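Long-range contact in fervidolysin (PDB 1R6V), which degrades keratin into peptides as a subtilisin-like serine protease, letting its bacterium grow on native feathers: residues W644-F650 with Y663-T667. The protein carries 1 engineered substitution. Residues are numbered along the deposited sequence; the frame is centred on the assembly and turned at random.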
loop_
_atom_site.group_PDB
_atom_site.type_symbol
_atom_site.label_atom_id
_atom_site.label_comp_id
_atom_site.label_asym_id
_atom_site.label_seq_id
_atom_site.Cartn_x
_atom_site.Cartn_y
_atom_site.Cartn_z
ATOM N N TRP A 644 -14.072 -43.164 -5.485
ATOM C CA TRP A 644 -14.393 -41.737 -5.489
ATOM C C TRP A 644 -13.488 -40.923 -6.389
ATOM O O TRP A 644 -12.354 -41.307 -6.676
ATOM C CB TRP A 644 -14.318 -41.162 -4.067
ATOM C CG TRP A 644 -12.932 -41.148 -3.481
ATOM C CD1 TRP A 644 -12.263 -42.207 -2.933
ATOM C CD2 TRP A 644 -12.028 -40.034 -3.430
ATOM N NE1 TRP A 644 -11.001 -41.824 -2.545
ATOM C CE2 TRP A 644 -10.826 -40.499 -2.839
ATOM C CE3 TRP A 644 -12.113 -38.693 -3.825
ATOM C CZ2 TRP A 644 -9.715 -39.668 -2.636
ATOM C CZ3 TRP A 644 -11.003 -37.861 -3.621
ATOM C CH2 TRP A 644 -9.819 -38.356 -3.030
ATOM N N THR A 645 -13.999 -39.791 -6.858
ATOM C CA THR A 645 -13.189 -38.909 -7.669
ATOM C C THR A 645 -13.732 -37.495 -7.549
ATOM O O THR A 645 -14.815 -37.291 -7.004
ATOM C CB THR A 645 -13.143 -39.343 -9.154
ATOM O OG1 THR A 645 -12.135 -38.583 -9.823
ATOM C CG2 THR A 645 -14.491 -39.115 -9.847
ATOM N N ILE A 646 -12.959 -36.532 -8.037
ATOM C CA ILE A 646 -13.343 -35.121 -7.997
ATOM C C ILE A 646 -13.693 -34.678 -9.418
ATOM O O ILE A 646 -13.082 -35.126 -10.379
ATOM C CB ILE A 646 -12.180 -34.226 -7.466
ATOM C CG1 ILE A 646 -11.813 -34.631 -6.036
ATOM C CG2 ILE A 646 -12.596 -32.761 -7.468
ATOM C CD1 ILE A 646 -10.946 -35.846 -5.966
ATOM N N ILE A 647 -14.665 -33.784 -9.536
ATOM C CA ILE A 647 -15.112 -33.299 -10.841
ATOM C C ILE A 647 -15.021 -31.786 -10.911
ATOM O O ILE A 647 -15.580 -31.105 -10.058
ATOM C CB ILE A 647 -16.601 -33.636 -11.075
ATOM C CG1 ILE A 647 -16.860 -35.130 -10.864
ATOM C CG2 ILE A 647 -17.019 -33.189 -12.474
ATOM C CD1 ILE A 647 -16.222 -36.007 -11.887
ATOM N N ASP A 648 -14.353 -31.248 -11.926
ATOM C CA ASP A 648 -14.286 -29.795 -12.052
ATOM C C ASP A 648 -13.934 -29.376 -13.474
ATOM O O ASP A 648 -13.814 -30.232 -14.363
ATOM C CB ASP A 648 -13.304 -29.206 -11.025
ATOM C CG ASP A 648 -11.898 -29.721 -11.194
ATOM O OD1 ASP A 648 -11.429 -29.780 -12.349
ATOM O OD2 ASP A 648 -11.257 -30.050 -10.163
ATOM N N ASP A 649 -13.776 -28.075 -13.716
ATOM C CA ASP A 649 -13.480 -27.630 -15.071
ATOM C C ASP A 649 -12.086 -27.964 -15.569
ATOM O O ASP A 649 -11.746 -27.689 -16.721
ATOM C CB ASP A 649 -13.783 -26.120 -15.256
ATOM C CG ASP A 649 -13.380 -25.261 -14.066
ATOM O OD1 ASP A 649 -13.140 -25.799 -12.962
ATOM O OD2 ASP A 649 -13.331 -24.021 -14.231
ATOM N N PHE A 650 -11.293 -28.593 -14.712
ATOM C CA PHE A 650 -9.947 -28.981 -15.088
ATOM C C PHE A 650 -9.787 -30.491 -15.004
ATOM O O PHE A 650 -8.672 -30.999 -14.952
ATOM C CB PHE A 650 -8.919 -28.296 -14.190
ATOM C CG PHE A 650 -8.923 -26.806 -14.311
ATOM C CD1 PHE A 650 -9.806 -26.029 -13.559
ATOM C CD2 PHE A 650 -8.061 -26.177 -15.203
ATOM C CE1 PHE A 650 -9.827 -24.648 -13.692
ATOM C CE2 PHE A 650 -8.072 -24.803 -15.349
ATOM C CZ PHE A 650 -8.957 -24.028 -14.591
ATOM N N TYR A 663 -7.849 -29.235 -3.905
ATOM C CA TYR A 663 -8.501 -29.348 -5.198
ATOM C C TYR A 663 -9.095 -28.024 -5.628
ATOM O O TYR A 663 -9.433 -27.188 -4.791
ATOM C CB TYR A 663 -9.617 -30.397 -5.163
ATOM C CG TYR A 663 -9.102 -31.819 -5.215
ATOM C CD1 TYR A 663 -8.811 -32.517 -4.047
ATOM C CD2 TYR A 663 -8.859 -32.443 -6.441
ATOM C CE1 TYR A 663 -8.285 -33.804 -4.095
ATOM C CE2 TYR A 663 -8.332 -33.731 -6.501
ATOM C CZ TYR A 663 -8.049 -34.400 -5.321
ATOM O OH TYR A 663 -7.516 -35.666 -5.364
ATOM N N VAL A 664 -9.198 -27.849 -6.943
ATOM C CA VAL A 664 -9.796 -26.656 -7.528
ATOM C C VAL A 664 -11.108 -26.439 -6.781
ATOM O O VAL A 664 -11.846 -27.392 -6.480
ATOM C CB VAL A 664 -10.051 -26.877 -9.047
ATOM C CG1 VAL A 664 -11.063 -25.886 -9.573
ATOM C CG2 VAL A 664 -8.731 -26.713 -9.815
ATOM N N TRP A 665 -11.391 -25.185 -6.455
ATOM C CA TRP A 665 -12.604 -24.879 -5.719
ATOM C C TRP A 665 -13.490 -23.863 -6.411
ATOM O O TRP A 665 -13.067 -23.204 -7.359
ATOM C CB TRP A 665 -12.254 -24.384 -4.313
ATOM C CG TRP A 665 -11.493 -23.087 -4.299
ATOM C CD1 TRP A 665 -12.019 -21.819 -4.254
ATOM C CD2 TRP A 665 -10.070 -22.930 -4.333
ATOM N NE1 TRP A 665 -11.008 -20.887 -4.260
ATOM C CE2 TRP A 665 -9.801 -21.539 -4.307
ATOM C CE3 TRP A 665 -8.994 -23.830 -4.383
ATOM C CZ2 TRP A 665 -8.496 -21.021 -4.326
ATOM C CZ3 TRP A 665 -7.691 -23.315 -4.402
ATOM C CH2 TRP A 665 -7.456 -21.922 -4.373
ATOM N N TRP A 666 -14.723 -23.779 -5.920
ATOM C CA TRP A 666 -15.740 -22.855 -6.431
ATOM C C TRP A 666 -16.022 -21.901 -5.275
ATOM O O TRP A 666 -16.324 -22.334 -4.159
ATOM C CB TRP A 666 -17.005 -23.631 -6.810
ATOM C CG TRP A 666 -16.703 -24.749 -7.757
ATOM C CD1 TRP A 666 -16.267 -25.998 -7.433
ATOM C CD2 TRP A 666 -16.710 -24.681 -9.190
ATOM N NE1 TRP A 666 -15.993 -26.714 -8.572
ATOM C CE2 TRP A 666 -16.255 -25.930 -9.666
ATOM C CE3 TRP A 666 -17.050 -23.683 -10.114
ATOM C CZ2 TRP A 666 -16.132 -26.214 -11.029
ATOM C CZ3 TRP A 666 -16.927 -23.962 -11.470
ATOM C CH2 TRP A 666 -16.469 -25.222 -11.913
ATOM N N THR A 667 -15.917 -20.610 -5.558
ATOM C CA THR A 667 -16.100 -19.574 -4.548
ATOM C C THR A 667 -17.501 -18.973 -4.626
ATOM O O THR A 667 -17.869 -18.381 -5.637
ATOM C CB THR A 667 -15.015 -18.488 -4.741
ATOM O OG1 THR A 667 -13.720 -19.099 -4.655
ATOM C CG2 THR A 667 -15.107 -17.416 -3.660
HETATM O O HOH W 1 -15.065 -29.507 -7.954
HETATM O O HOH W 2 -12.431 -29.721 -7.593
#
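Ile646 lies across one face of the Tyr663 ring, its CG1 3.7 Å from the ring centroid and 13° off the normal, a CH-pi contact that illustrates how two chain segments can pack without sharing a direct hydrogen bond. CD1 carries on toward the phenol end and comes within 3.3 Å of Tyr663 CZ. With CG1 beside the backbone N (chi1 -61°), the longer branch of the isoleucine is the one laid over the ring. A phenylalanine in place of Tyr663, having no OH, would probably leave Ile646 CD1 and Trp644 CH2 with a gap at the phenol end.

Farther along, Val664 meets both Asp648 and Phe650: its CB is 3.6 Å from Asp648 OD2, while its CG2 touches Phe650 CD1. The benzo end of Trp666 runs up to the Asp649 carboxylate, CH2 3.5 Å from OD1, the two planes 29° apart.

Water supplies the polar links. One molecule donates to Ile647 O and accepts from Trp666 NE1 (3.0 Å) at the indole edge; another donates to both Asp648 OD2 and Val664 O. Asp648 OD1 receives Phe650 N at 2.6 Å, closing an Asx turn spanning Asp648 to Phe650, and Gly652 and Leu653 add backbone N-H groups to the same carboxylate.

Strand 604-610 pairs with both strands 644-647 and 666-669 in this second beta-sandwich domain. Arg529 forms a salt bridge with Asp649 and a cation-pi contact with Trp666, so the acid's charge is probably offset beside the indole. With no direct hydrogen bond crossing, the join rests on Ile646 over the Tyr663 face, other van der Waals contacts and two bridging waters.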